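Local coordinates for voltage-sensor containing phosphatase (Ciona intestinalis, PDB 3V0F), which probably removes phosphate from membrane phosphoinositides with a PTEN-like catalytic region that, in the full-length protein, is controlled by a voltage sensor, at residues I92-V97 / G172-S177; G128-T133 / R160-E165; T149-L154 / D168-V173. The protein carries 1 engineered substitution. All coordinates share one frame; numbering follows the deposited sequence. Where two conformers were deposited one is given.

Contact 1 of 3, residues I92-V97 / G172-S177; sequences IDDHNV and GVETAS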
ATOM      1  N   ILE A  92       5.428  -2.697  -7.075  1.00 13.26           N
ATOM      2  CA  ILE A  92       4.444  -2.814  -5.987  1.00 12.53           C
ATOM      3  C   ILE A  92       3.138  -3.285  -6.602  1.00 11.83           C
ATOM      4  O   ILE A  92       2.637  -2.688  -7.576  1.00 12.49           O
ATOM      5  CB  ILE A  92       4.205  -1.473  -5.253  1.00 12.05           C
ATOM      6  CG1 ILE A  92       5.527  -0.822  -4.827  1.00 13.91           C
ATOM      7  CG2 ILE A  92       3.323  -1.709  -4.031  1.00 13.55           C
ATOM      8  CD1 ILE A  92       5.369   0.621  -4.413  1.00 13.90           C
ATOM      9  N   ASP A  93       2.561  -4.343  -6.039  1.00 12.04           N
ATOM     10  CA  ASP A  93       1.252  -4.782  -6.521  1.00 12.69           C
ATOM     11  C   ASP A  93       0.181  -3.778  -6.086  1.00 12.38           C
ATOM     12  O   ASP A  93       0.241  -3.180  -4.995  1.00 12.48           O
ATOM     13  CB  ASP A  93       0.867  -6.145  -5.939  1.00 13.81           C
ATOM     14  CG  ASP A  93       1.780  -7.271  -6.348  1.00 14.95           C
ATOM     15  OD1 ASP A  93       2.535  -7.157  -7.334  1.00 15.90           O
ATOM     16  OD2 ASP A  93       1.698  -8.316  -5.669  1.00 16.49           O
ATOM     17  N   ASP A  94      -0.825  -3.615  -6.933  1.00 12.42           N
ATOM     18  CA  ASP A  94      -1.925  -2.708  -6.614  1.00 13.25           C
ATOM     19  C   ASP A  94      -2.495  -3.057  -5.242  1.00 12.67           C
ATOM     20  O   ASP A  94      -2.658  -4.237  -4.915  1.00 12.68           O
ATOM     21  CB  ASP A  94      -3.011  -2.816  -7.695  1.00 13.64           C
ATOM     22  CG  ASP A  94      -3.915  -1.597  -7.744  1.00 15.40           C
ATOM     23  OD1 ASP A  94      -4.786  -1.556  -8.641  1.00 19.63           O
ATOM     24  OD2 ASP A  94      -3.715  -0.661  -6.938  1.00 17.83           O
ATOM     25  N   HIS A  95      -2.774  -2.033  -4.427  1.00 12.40           N
ATOM     26  CA  HIS A  95      -3.369  -2.209  -3.082  1.00 12.77           C
ATOM     27  C   HIS A  95      -2.449  -2.926  -2.115  1.00 11.90           C
ATOM     28  O   HIS A  95      -2.891  -3.466  -1.095  1.00 11.96           O
ATOM     29  CB  HIS A  95      -4.762  -2.866  -3.150  1.00 13.96           C
ATOM     30  CG  HIS A  95      -5.667  -2.193  -4.121  1.00 16.81           C
ATOM     31  ND1 HIS A  95      -6.248  -2.852  -5.184  1.00 19.76           N
ATOM     32  CD2 HIS A  95      -6.033  -0.896  -4.229  1.00 20.01           C
ATOM     33  CE1 HIS A  95      -6.951  -1.993  -5.895  1.00 21.33           C
ATOM     34  NE2 HIS A  95      -6.854  -0.805  -5.330  1.00 21.71           N
ATOM     35  N   ASN A  96      -1.162  -2.864  -2.416  1.00 11.63           N
ATOM     36  CA  ASN A  96      -0.142  -3.398  -1.534  1.00 11.87           C
ATOM     37  C   ASN A  96       0.927  -2.347  -1.265  1.00 11.29           C
ATOM     38  O   ASN A  96       0.721  -1.167  -1.545  1.00 11.61           O
ATOM     39  CB  ASN A  96       0.375  -4.728  -2.122  1.00 12.36           C
ATOM     40  CG  ASN A  96      -0.656  -5.839  -1.975  1.00 13.14           C
ATOM     41  OD1 ASN A  96      -0.761  -6.445  -0.914  1.00 14.52           O
ATOM     42  ND2 ASN A  96      -1.467  -6.064  -3.014  1.00 13.72           N
ATOM     43  N   VAL A  97       2.031  -2.770  -0.663  1.00 11.40           N
ATOM     44  CA  VAL A  97       3.087  -1.865  -0.212  1.00 11.94           C
ATOM     45  C   VAL A  97       4.429  -2.337  -0.753  1.00 12.18           C
ATOM     46  O   VAL A  97       4.608  -3.527  -1.012  1.00 12.66           O
ATOM     47  CB  VAL A  97       3.165  -1.785   1.345  1.00 11.72           C
ATOM     48  CG1 VAL A  97       1.965  -1.060   1.899  1.00 12.83           C
ATOM     49  CG2 VAL A  97       3.316  -3.148   1.992  1.00 13.38           C
ATOM     50  N   GLY A 172      -5.791   9.984   1.825  1.00 16.13           N
ATOM     51  CA  GLY A 172      -4.481  10.012   1.198  1.00 16.45           C
ATOM     52  C   GLY A 172      -4.154   8.788   0.365  1.00 15.23           C
ATOM     53  O   GLY A 172      -3.702   8.921  -0.774  1.00 16.94           O
ATOM     54  N   VAL A 173      -4.336   7.598   0.944  1.00 14.20           N
ATOM     55  CA  VAL A 173      -3.943   6.345   0.287  1.00 13.25           C
ATOM     56  C   VAL A 173      -5.130   5.381   0.260  1.00 12.92           C
ATOM     57  O   VAL A 173      -6.230   5.731   0.701  1.00 14.91           O
ATOM     58  CB  VAL A 173      -2.656   5.731   0.871  1.00 13.57           C
ATOM     59  CG1 VAL A 173      -1.457   6.627   0.542  1.00 15.59           C
ATOM     60  CG2 VAL A 173      -2.777   5.464   2.364  1.00 12.87           C
ATOM     61  N   GLU A 174      -4.906   4.169  -0.240  1.00 13.31           N
ATOM     62  CA  GLU A 174      -6.018   3.247  -0.492  0.51 13.53           C
ATOM     63  C   GLU A 174      -6.169   2.125   0.519  1.00 12.96           C
ATOM     64  O   GLU A 174      -7.257   1.543   0.620  1.00 15.31           O
ATOM     65  CB  GLU A 174      -5.960   2.672  -1.904  0.51 14.84           C
ATOM     66  CG  GLU A 174      -6.351   3.673  -2.951  0.51 16.37           C
ATOM     67  CD  GLU A 174      -6.402   3.082  -4.333  0.51 18.77           C
ATOM     68  OE1 GLU A 174      -7.297   3.480  -5.092  0.51 19.07           O
ATOM     69  OE2 GLU A 174      -5.557   2.214  -4.655  0.51 19.57           O
ATOM     70  N   THR A 175      -5.113   1.838   1.292  1.00 12.64           N
ATOM     71  CA  THR A 175      -5.154   0.721   2.237  1.00 12.25           C
ATOM     72  C   THR A 175      -4.586   1.091   3.594  1.00 11.80           C
ATOM     73  O   THR A 175      -3.869   2.097   3.750  1.00 13.25           O
ATOM     74  CB  THR A 175      -4.449  -0.563   1.713  1.00 11.86           C
ATOM     75  OG1 THR A 175      -3.039  -0.418   1.871  1.00 12.33           O
ATOM     76  CG2 THR A 175      -4.790  -0.843   0.258  1.00 14.54           C
ATOM     77  N   ALA A 176      -4.934   0.275   4.586  1.00 11.71           N
ATOM     78  CA  ALA A 176      -4.379   0.466   5.925  1.00 12.02           C
ATOM     79  C   ALA A 176      -2.881   0.155   5.980  1.00 11.30           C
ATOM     80  O   ALA A 176      -2.136   0.814   6.713  1.00 12.28           O
ATOM     81  CB  ALA A 176      -5.152  -0.345   6.952  1.00 13.01           C
ATOM     82  N   SER A 177      -2.425  -0.848   5.223  1.00 11.14           N
ATOM     83  CA  SER A 177      -0.986  -1.174   5.213  1.00 11.56           C
ATOM     84  C   SER A 177      -0.201  -0.033   4.581  1.00 10.38           C
ATOM     85  O   SER A 177       0.926   0.228   4.980  1.00 11.16           O
ATOM     86  CB  SER A 177      -0.689  -2.466   4.480  1.00 11.66           C
ATOM     87  OG  SER A 177      -1.231  -3.588   5.115  1.00 11.88           O
TER
HETATM   88  O   HOH W   1      -2.149  -2.996   1.527  1.00 12.28           O
HETATM   89  O   HOH W   2      -3.054   0.974  -4.136  1.00 14.52           O
HETATM   90  O   HOH W   3      -8.539   1.390  -6.266  1.00 50.13           O

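Contact 2 of 3, residues G128-T133 / R160-E165; sequences GGKGRT and RRTDFE. With PO4 (phosphate ion), chain C.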
ATOM      1  N   GLY A 128      -3.663   4.550 -10.686  1.00 20.46           N
ATOM      2  CA  GLY A 128      -4.459   5.764 -10.417  1.00 20.88           C
ATOM      3  C   GLY A 128      -3.647   6.929  -9.872  1.00 20.34           C
ATOM      4  O   GLY A 128      -4.067   8.097  -9.904  1.00 22.50           O
ATOM      5  N   GLY A 129      -2.473   6.629  -9.360  1.00 19.48           N
ATOM      6  CA  GLY A 129      -1.656   7.671  -8.759  1.00 19.03           C
ATOM      7  C   GLY A 129      -2.165   8.088  -7.395  1.00 17.91           C
ATOM      8  O   GLY A 129      -2.076   9.280  -7.050  1.00 19.14           O
ATOM      9  N   LYS A 130      -2.712   7.127  -6.639  1.00 16.67           N
ATOM     10  CA  LYS A 130      -3.199   7.394  -5.273  1.00 16.23           C
ATOM     11  C   LYS A 130      -2.530   6.502  -4.219  1.00 14.84           C
ATOM     12  O   LYS A 130      -1.773   7.013  -3.397  1.00 15.22           O
ATOM     13  CB  LYS A 130      -4.730   7.313  -5.134  1.00 17.20           C
ATOM     14  CG  LYS A 130      -5.168   7.574  -3.695  1.00 18.65           C
ATOM     15  CD  LYS A 130      -6.668   7.705  -3.482  1.00 20.38           C
ATOM     16  CE  LYS A 130      -6.925   8.007  -2.010  1.00 21.32           C
ATOM     17  NZ  LYS A 130      -8.358   8.237  -1.688  1.00 23.78           N
ATOM     18  N   GLY A 131      -2.823   5.198  -4.199  1.00 14.14           N
ATOM     19  CA  GLY A 131      -2.405   4.356  -3.074  1.00 13.35           C
ATOM     20  C   GLY A 131      -0.894   4.150  -3.013  1.00 12.54           C
ATOM     21  O   GLY A 131      -0.223   4.548  -2.053  1.00 12.82           O
ATOM     22  N   ARG A 132      -0.344   3.550  -4.057  1.00 12.29           N
ATOM     23  CA  ARG A 132       1.093   3.300  -4.118  1.00 12.29           C
ATOM     24  C   ARG A 132       1.841   4.627  -4.227  1.00 11.75           C
ATOM     25  O   ARG A 132       2.815   4.852  -3.520  1.00 12.02           O
ATOM     26  CB  ARG A 132       1.395   2.361  -5.284  1.00 13.46           C
ATOM     27  CG  ARG A 132       0.889   0.960  -5.008  1.00 12.88           C
ATOM     28  CD  ARG A 132       0.934   0.094  -6.240  1.00 13.21           C
ATOM     29  NE  ARG A 132      -0.113   0.441  -7.183  1.00 12.77           N
ATOM     30  CZ  ARG A 132      -0.294  -0.196  -8.334  1.00 12.40           C
ATOM     31  NH1 ARG A 132       0.530  -1.172  -8.705  1.00 12.99           N
ATOM     32  NH2 ARG A 132      -1.294   0.162  -9.126  1.00 14.30           N
ATOM     33  N   THR A 133       1.362   5.505  -5.097  1.00 13.07           N
ATOM     34  CA  THR A 133       1.976   6.818  -5.285  1.00 13.52           C
ATOM     35  C   THR A 133       2.015   7.597  -3.972  1.00 12.66           C
ATOM     36  O   THR A 133       3.048   8.151  -3.606  1.00 13.30           O
ATOM     37  CB  THR A 133       1.248   7.606  -6.397  1.00 13.82           C
ATOM     38  OG1 THR A 133       1.538   6.986  -7.645  1.00 16.52           O
ATOM     39  CG2 THR A 133       1.707   9.049  -6.479  1.00 15.09           C
ATOM     40  N   ARG A 160      -3.621  17.501  -1.947  1.00 17.20           N
ATOM     41  CA  ARG A 160      -3.120  17.971  -3.227  0.81 18.10           C
ATOM     42  C   ARG A 160      -3.613  17.111  -4.391  1.00 17.71           C
ATOM     43  O   ARG A 160      -3.871  17.621  -5.479  1.00 18.99           O
ATOM     44  CB  ARG A 160      -1.588  17.991  -3.219  0.81 17.82           C
ATOM     45  CG  ARG A 160      -0.948  18.926  -2.196  0.81 20.32           C
ATOM     46  CD  ARG A 160      -1.150  20.391  -2.524  0.81 23.25           C
ATOM     47  NE  ARG A 160      -0.350  20.803  -3.675  0.81 27.37           N
ATOM     48  CZ  ARG A 160      -0.088  22.067  -4.000  0.81 29.44           C
ATOM     49  NH1 ARG A 160       0.655  22.337  -5.064  0.81 31.83           N
ATOM     50  NH2 ARG A 160      -0.563  23.063  -3.267  0.81 31.04           N
ATOM     51  N   ARG A 161      -3.736  15.800  -4.158  1.00 17.87           N
ATOM     52  CA  ARG A 161      -3.857  14.833  -5.246  1.00 18.87           C
ATOM     53  C   ARG A 161      -5.187  14.095  -5.354  1.00 19.79           C
ATOM     54  O   ARG A 161      -5.521  13.597  -6.427  1.00 22.21           O
ATOM     55  CB  ARG A 161      -2.677  13.837  -5.150  1.00 19.49           C
ATOM     56  CG  ARG A 161      -2.671  12.678  -6.129  1.00 20.80           C
ATOM     57  CD  ARG A 161      -2.389  13.090  -7.533  1.00 21.20           C
ATOM     58  NE  ARG A 161      -2.630  11.971  -8.427  1.00 21.66           N
ATOM     59  CZ  ARG A 161      -2.877  12.094  -9.723  1.00 22.70           C
ATOM     60  NH1 ARG A 161      -2.906  13.293 -10.285  1.00 23.04           N
ATOM     61  NH2 ARG A 161      -3.106  11.009 -10.446  1.00 23.40           N
ATOM     62  N   THR A 162      -5.959  14.019  -4.278  1.00 18.49           N
ATOM     63  CA  THR A 162      -7.058  13.067  -4.250  1.00 18.61           C
ATOM     64  C   THR A 162      -8.406  13.710  -3.942  1.00 18.00           C
ATOM     65  O   THR A 162      -8.489  14.746  -3.259  1.00 17.91           O
ATOM     66  CB  THR A 162      -6.791  11.922  -3.221  1.00 18.25           C
ATOM     67  OG1 THR A 162      -7.004  12.419  -1.896  1.00 17.66           O
ATOM     68  CG2 THR A 162      -5.358  11.349  -3.320  1.00 18.61           C
ATOM     69  N   ASP A 163      -9.467  13.068  -4.414  1.00 18.94           N
ATOM     70  CA  ASP A 163     -10.807  13.471  -4.036  1.00 19.83           C
ATOM     71  C   ASP A 163     -10.995  13.094  -2.569  1.00 19.11           C
ATOM     72  O   ASP A 163     -10.457  12.097  -2.087  1.00 19.64           O
ATOM     73  CB  ASP A 163     -11.874  12.747  -4.874  1.00 21.27           C
ATOM     74  CG  ASP A 163     -11.797  13.069  -6.359  1.00 25.08           C
ATOM     75  OD1 ASP A 163     -11.309  14.163  -6.740  1.00 27.49           O
ATOM     76  OD2 ASP A 163     -12.276  12.223  -7.149  1.00 31.21           O
ATOM     77  N   PHE A 164     -11.754  13.898  -1.843  1.00 19.05           N
ATOM     78  CA  PHE A 164     -12.112  13.537  -0.480  1.00 18.90           C
ATOM     79  C   PHE A 164     -13.032  12.316  -0.482  1.00 18.68           C
ATOM     80  O   PHE A 164     -14.020  12.269  -1.232  1.00 19.89           O
ATOM     81  CB  PHE A 164     -12.797  14.695   0.243  1.00 19.32           C
ATOM     82  CG  PHE A 164     -13.056  14.399   1.680  1.00 18.62           C
ATOM     83  CD1 PHE A 164     -12.027  14.528   2.614  1.00 20.22           C
ATOM     84  CD2 PHE A 164     -14.296  13.914   2.094  1.00 21.18           C
ATOM     85  CE1 PHE A 164     -12.232  14.227   3.953  1.00 20.78           C
ATOM     86  CE2 PHE A 164     -14.520  13.612   3.443  1.00 22.70           C
ATOM     87  CZ  PHE A 164     -13.487  13.768   4.372  1.00 21.63           C
ATOM     88  N   GLU A 165     -12.703  11.334   0.355  1.00 18.08           N
ATOM     89  CA  GLU A 165     -13.468  10.085   0.422  1.00 18.76           C
ATOM     90  C   GLU A 165     -14.185   9.931   1.755  1.00 18.49           C
ATOM     91  O   GLU A 165     -13.555   9.637   2.777  1.00 18.95           O
ATOM     92  CB  GLU A 165     -12.564   8.864   0.175  1.00 18.95           C
ATOM     93  CG  GLU A 165     -11.881   8.844  -1.166  1.00 21.97           C
ATOM     94  CD  GLU A 165     -12.809   8.661  -2.356  1.00 25.40           C
ATOM     95  OE1 GLU A 165     -14.007   8.344  -2.187  1.00 28.45           O
ATOM     96  OE2 GLU A 165     -12.317   8.833  -3.490  1.00 28.79           O
TER
HETATM   97  P   PO4 C   1      -2.784   3.161  -7.204  0.82 17.72           P
HETATM   98  O1  PO4 C   1      -2.033   3.953  -8.241  0.82 22.61           O
HETATM   99  O2  PO4 C   1      -3.553   2.132  -7.995  0.82 21.03           O
HETATM  100  O3  PO4 C   1      -1.889   2.460  -6.227  0.82 15.57           O
HETATM  101  O4  PO4 C   1      -3.777   4.064  -6.550  0.82 18.75           O
HETATM  102  O   HOH W   4      -8.120  10.736  -0.071  1.00 22.60           O
HETATM  103  O   HOH W   5      -9.769   9.784  -3.491  1.00 26.42           O

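Contact 3 of 3, residues T149-L154 / D168-V173; sequences TAKEAL and DVFQGV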
ATOM      1  N   THR A 149       5.647  14.028  10.551  1.00 17.10           N
ATOM      2  CA  THR A 149       4.830  12.853  10.830  1.00 16.70           C
ATOM      3  C   THR A 149       4.250  12.284   9.552  1.00 15.09           C
ATOM      4  O   THR A 149       3.900  13.026   8.628  1.00 15.56           O
ATOM      5  CB  THR A 149       3.689  13.131  11.833  1.00 17.24           C
ATOM      6  OG1 THR A 149       2.722  13.999  11.231  1.00 18.38           O
ATOM      7  CG2 THR A 149       4.212  13.708  13.146  1.00 18.38           C
ATOM      8  N   ALA A 150       4.113  10.962   9.532  1.00 15.01           N
ATOM      9  CA  ALA A 150       3.432  10.281   8.442  1.00 13.88           C
ATOM     10  C   ALA A 150       2.016  10.812   8.237  1.00 13.97           C
ATOM     11  O   ALA A 150       1.585  11.027   7.112  1.00 14.13           O
ATOM     12  CB  ALA A 150       3.389   8.772   8.702  1.00 14.93           C
ATOM     13  N   LYS A 151       1.300  11.042   9.336  1.00 14.43           N
ATOM     14  CA  LYS A 151      -0.080  11.493   9.223  1.00 15.26           C
ATOM     15  C   LYS A 151      -0.164  12.813   8.466  1.00 13.89           C
ATOM     16  O   LYS A 151      -0.990  12.962   7.566  1.00 14.44           O
ATOM     17  CB  LYS A 151      -0.722  11.626  10.597  1.00 16.52           C
ATOM     18  CG  LYS A 151      -2.171  12.068  10.538  1.00 19.55           C
ATOM     19  CD  LYS A 151      -2.786  12.189  11.927  1.00 24.22           C
ATOM     20  CE  LYS A 151      -4.224  12.709  11.885  1.00 27.28           C
ATOM     21  NZ  LYS A 151      -5.102  11.693  11.242  1.00 31.13           N
ATOM     22  N   GLU A 152       0.705  13.768   8.792  1.00 13.70           N
ATOM     23  CA  GLU A 152       0.662  15.052   8.109  1.00 14.03           C
ATOM     24  C   GLU A 152       1.056  14.907   6.648  1.00 12.50           C
ATOM     25  O   GLU A 152       0.445  15.537   5.775  1.00 13.28           O
ATOM     26  CB  GLU A 152       1.528  16.097   8.802  1.00 14.89           C
ATOM     27  CG  GLU A 152       0.955  16.550  10.114  1.00 17.33           C
ATOM     28  CD  GLU A 152       1.983  17.308  10.903  1.00 20.05           C
ATOM     29  OE1 GLU A 152       2.972  16.683  11.345  1.00 22.48           O
ATOM     30  OE2 GLU A 152       1.825  18.532  11.051  1.00 22.29           O
ATOM     31  N   ALA A 153       2.085  14.107   6.360  1.00 12.56           N
ATOM     32  CA  ALA A 153       2.517  13.918   4.975  1.00 12.56           C
ATOM     33  C   ALA A 153       1.392  13.282   4.138  1.00 12.17           C
ATOM     34  O   ALA A 153       1.094  13.735   3.031  1.00 12.98           O
ATOM     35  CB  ALA A 153       3.760  13.056   4.940  1.00 12.64           C
ATOM     36  N   LEU A 154       0.774  12.229   4.677  1.00 13.14           N
ATOM     37  CA  LEU A 154      -0.304  11.527   3.982  1.00 13.49           C
ATOM     38  C   LEU A 154      -1.496  12.444   3.711  1.00 13.67           C
ATOM     39  O   LEU A 154      -2.085  12.434   2.606  1.00 14.15           O
ATOM     40  CB  LEU A 154      -0.781  10.350   4.822  1.00 13.57           C
ATOM     41  CG  LEU A 154       0.126   9.127   4.744  1.00 14.11           C
ATOM     42  CD1 LEU A 154      -0.109   8.257   5.972  1.00 14.74           C
ATOM     43  CD2 LEU A 154      -0.137   8.382   3.462  1.00 16.11           C
ATOM     44  N   ASP A 168     -13.592   6.570   3.659  1.00 17.84           N
ATOM     45  CA  ASP A 168     -12.316   6.318   4.328  1.00 17.95           C
ATOM     46  C   ASP A 168     -12.260   6.936   5.709  1.00 18.08           C
ATOM     47  O   ASP A 168     -12.828   7.996   5.952  1.00 19.44           O
ATOM     48  CB  ASP A 168     -11.169   6.885   3.501  1.00 18.32           C
ATOM     49  CG  ASP A 168     -10.700   5.945   2.439  1.00 20.05           C
ATOM     50  OD1 ASP A 168     -10.657   4.713   2.706  1.00 20.62           O
ATOM     51  OD2 ASP A 168     -10.331   6.452   1.351  1.00 20.76           O
ATOM     52  N   VAL A 169     -11.541   6.272   6.604  1.00 17.86           N
ATOM     53  CA  VAL A 169     -11.243   6.832   7.913  1.00 18.01           C
ATOM     54  C   VAL A 169     -10.259   7.996   7.742  1.00 17.22           C
ATOM     55  O   VAL A 169     -10.487   9.087   8.276  1.00 17.98           O
ATOM     56  CB  VAL A 169     -10.675   5.757   8.881  1.00 17.90           C
ATOM     57  CG1 VAL A 169     -10.348   6.377  10.229  1.00 19.49           C
ATOM     58  CG2 VAL A 169     -11.644   4.583   9.042  1.00 20.45           C
ATOM     59  N   PHE A 170      -9.162   7.751   7.026  1.00 16.63           N
ATOM     60  CA  PHE A 170      -8.120   8.753   6.778  1.00 16.11           C
ATOM     61  C   PHE A 170      -7.938   8.982   5.293  1.00 16.36           C
ATOM     62  O   PHE A 170      -8.099   8.053   4.500  1.00 16.58           O
ATOM     63  CB  PHE A 170      -6.781   8.331   7.412  1.00 17.38           C
ATOM     64  CG  PHE A 170      -6.872   8.089   8.887  1.00 18.62           C
ATOM     65  CD1 PHE A 170      -6.725   6.814   9.408  1.00 21.53           C
ATOM     66  CD2 PHE A 170      -7.130   9.138   9.748  1.00 20.88           C
ATOM     67  CE1 PHE A 170      -6.807   6.597  10.778  1.00 23.18           C
ATOM     68  CE2 PHE A 170      -7.225   8.934  11.111  1.00 22.44           C
ATOM     69  CZ  PHE A 170      -7.065   7.661  11.627  1.00 22.99           C
ATOM     70  N   GLN A 171      -7.612  10.222   4.922  1.00 16.44           N
ATOM     71  CA  GLN A 171      -7.393  10.604   3.510  1.00 16.71           C
ATOM     72  C   GLN A 171      -5.960  10.399   3.075  1.00 16.64           C
ATOM     73  O   GLN A 171      -5.030  10.648   3.841  1.00 17.84           O
ATOM     74  CB  GLN A 171      -7.760  12.078   3.310  1.00 16.86           C
ATOM     75  CG  GLN A 171      -9.204  12.419   3.694  1.00 17.59           C
ATOM     76  CD  GLN A 171     -10.237  11.550   2.983  1.00 17.24           C
ATOM     77  OE1 GLN A 171     -10.240  11.440   1.756  1.00 17.88           O
ATOM     78  NE2 GLN A 171     -11.143  10.958   3.757  1.00 18.24           N
ATOM     79  N   GLY A 172      -5.791   9.984   1.825  1.00 16.13           N
ATOM     80  CA  GLY A 172      -4.481  10.012   1.198  1.00 16.45           C
ATOM     81  C   GLY A 172      -4.154   8.788   0.365  1.00 15.23           C
ATOM     82  O   GLY A 172      -3.702   8.921  -0.774  1.00 16.94           O
ATOM     83  N   VAL A 173      -4.336   7.598   0.944  1.00 14.20           N
ATOM     84  CA  VAL A 173      -3.943   6.345   0.287  1.00 13.25           C
ATOM     85  C   VAL A 173      -5.130   5.381   0.260  1.00 12.92           C
ATOM     86  O   VAL A 173      -6.230   5.731   0.701  1.00 14.91           O
ATOM     87  CB  VAL A 173      -2.656   5.731   0.871  1.00 13.57           C
ATOM     88  CG1 VAL A 173      -1.457   6.627   0.542  1.00 15.59           C
ATOM     89  CG2 VAL A 173      -2.777   5.464   2.364  1.00 12.87           C
TER

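Contact 1 of 3, residues I92-V97 / G172-S177
Glu174 meets the edge of the His95 ring, and water rather than a direct bond joins the two. In the conformer described, Glu174 OE2 lies 3.2 Å from His95 CD2 near the ring plane, while its angle to NE2 is poor for a hydrogen bond; ring and carboxylate planes are 35° apart. One water links His95 NE2 to Glu174 OE1, and another joins the backbone His95 N to Glu174 OE2. Asp94 OD2 sits over the centre of the imidazole, 3.4 Å above its plane, so that face is taken up from within the same loop.

Next along the chain, Thr175 turns its methyl to the loop: CG2 approaches His95 O at 3.5 Å and His95 CB at 4.0 Å. With chi1 at 79°, Thr175 OG1 faces the helix start and accepts from Gln178 N as N-cap, yet it also donates to a water 2.7 Å from OG1 that in turn donates to His95 O. Val97 closes the contact, its CG1 3.5 Å from Ser177 O and 4.0 Å from Ser177 CB; Ser177 OG bonds to Asp312.

The loop after strand 87-92, which corresponds to the WPD loop of the tyrosine phosphatase superfamily, is thereby set against the start of helix 176-191. From the C2 region, Tyr291 of strand 290-295 packs on both segments and bonds to His95 O, while Trp293 lies against Val97.

Contact 2 of 3, residues G128-T133 / R160-E165
Arg161 reaches the phosphate-binding loop with two neighbouring N-H groups, each taken by a successive backbone carbonyl. Its NE donates to Gly129 O at 3.1 Å in a nearly straight bond (165°), with the oxygen in the guanidinium plane. The NH2 bond to Gly128 O is equally long at 3.1 Å but more bent, at 145°. A turn at chi2 (71°) swings the otherwise extended chain to this edge. Two grips on one rigid group should fix its rotation, and salt-bridged Asp26 together with Thr28 holds the remaining nitrogen, NH1.

Thr162, the first residue beyond helix 150-161, offers its methyl: CG2 rests 3.8 Å from Lys130 CG and stays against CD and CE, the two side chains crossing at about a right angle. Lys130 can run past it because its chain is fully extended. Thr162 OG1 bonds back to Gly158 O and also accepts from a water held by Lys130 NZ.

Asp163 contributes its carbonyl, which a second water bridges to the same ammonium group. That water also donates to Glu165 OE2, 4.4 Å from Lys130 NZ and too distant for a salt bridge; the water bridges the two groups, and the opposite charges may still attract across the gap.

On the inner side of the loop the backbone N-H groups of Gly129 to Arg132 converge on a phosphate ion, Gly131 N lying 2.8 Å from O4. Arg132 adds NE, 2.9 Å from O3, and NH2 to O2. Ser126, probably the engineered substitution, stands where the family has its catalytic cysteine in the CX5R signature; residues 126 to 132 form the P-loop of the protein tyrosine phosphatase superfamily, leading into helix 131-143.

Contact 3 of 3, residues T149-L154 / D168-V173
Leu154 and Val173 form the apolar centre of a loop-on-helix contact, in which the connection between helices 150-161 and 176-191 folds back over the first turns of the earlier helix. Leu154 CD2 lies 3.7 Å from Val173 CG1 and 4.1 Å from its CG2, the two side chains crossing at roughly a right angle, so that one leucine methyl meets both branches of the valine. On the backbone, Leu154 O comes within 3.7 Å of Gly172 CA. Gly172 has phi 138° and psi -51°, and the absence of a side chain lets the loop come close, with the CA atoms of Leu154 and Gly172 5.2 Å apart.

At the outer end Lys151 reaches Phe170 obliquely: its NZ is 3.5 Å from CE2 and 3.6 Å from CD2. The lysine chain is extended until chi4 (67°), where it bends, and its ammonium group is salt-bridged to Glu155 in the same helix. Val169 CG1 lies on one face of the phenylalanine ring, 3.6 Å above its plane. No hydrogen bond joins the segments; the contact rests on van der Waals packing and the approach of Lys151 NZ to the ring.

Residues 168-173 belong to the region corresponding to the TI loop of PTEN, which borders the active site in that family.

From the N terminus, the chain leaves strand 87-92 through residues 92-97, which contact 1 ties to residues 172-177, closing the longest of the three loops. Contact 2 falls wholly within that span: its own loop runs from 128-133 to 160-165. Contact 3 starts between them, at 149-154, and ends beyond them at 168-173, so contacts 2 and 3 cross. Contacts 1 and 3 finish on overlapping segments that share Gly172 and Val173. Arg132 of contact 2 bonds to Ile92 O of contact 1, and Gln171 of contact 3 to Glu165 N of contact 2. Together they tie the loop after strand 87-92, the phosphate-binding loop and helix 150-161 to the connection leading into helix 176-191.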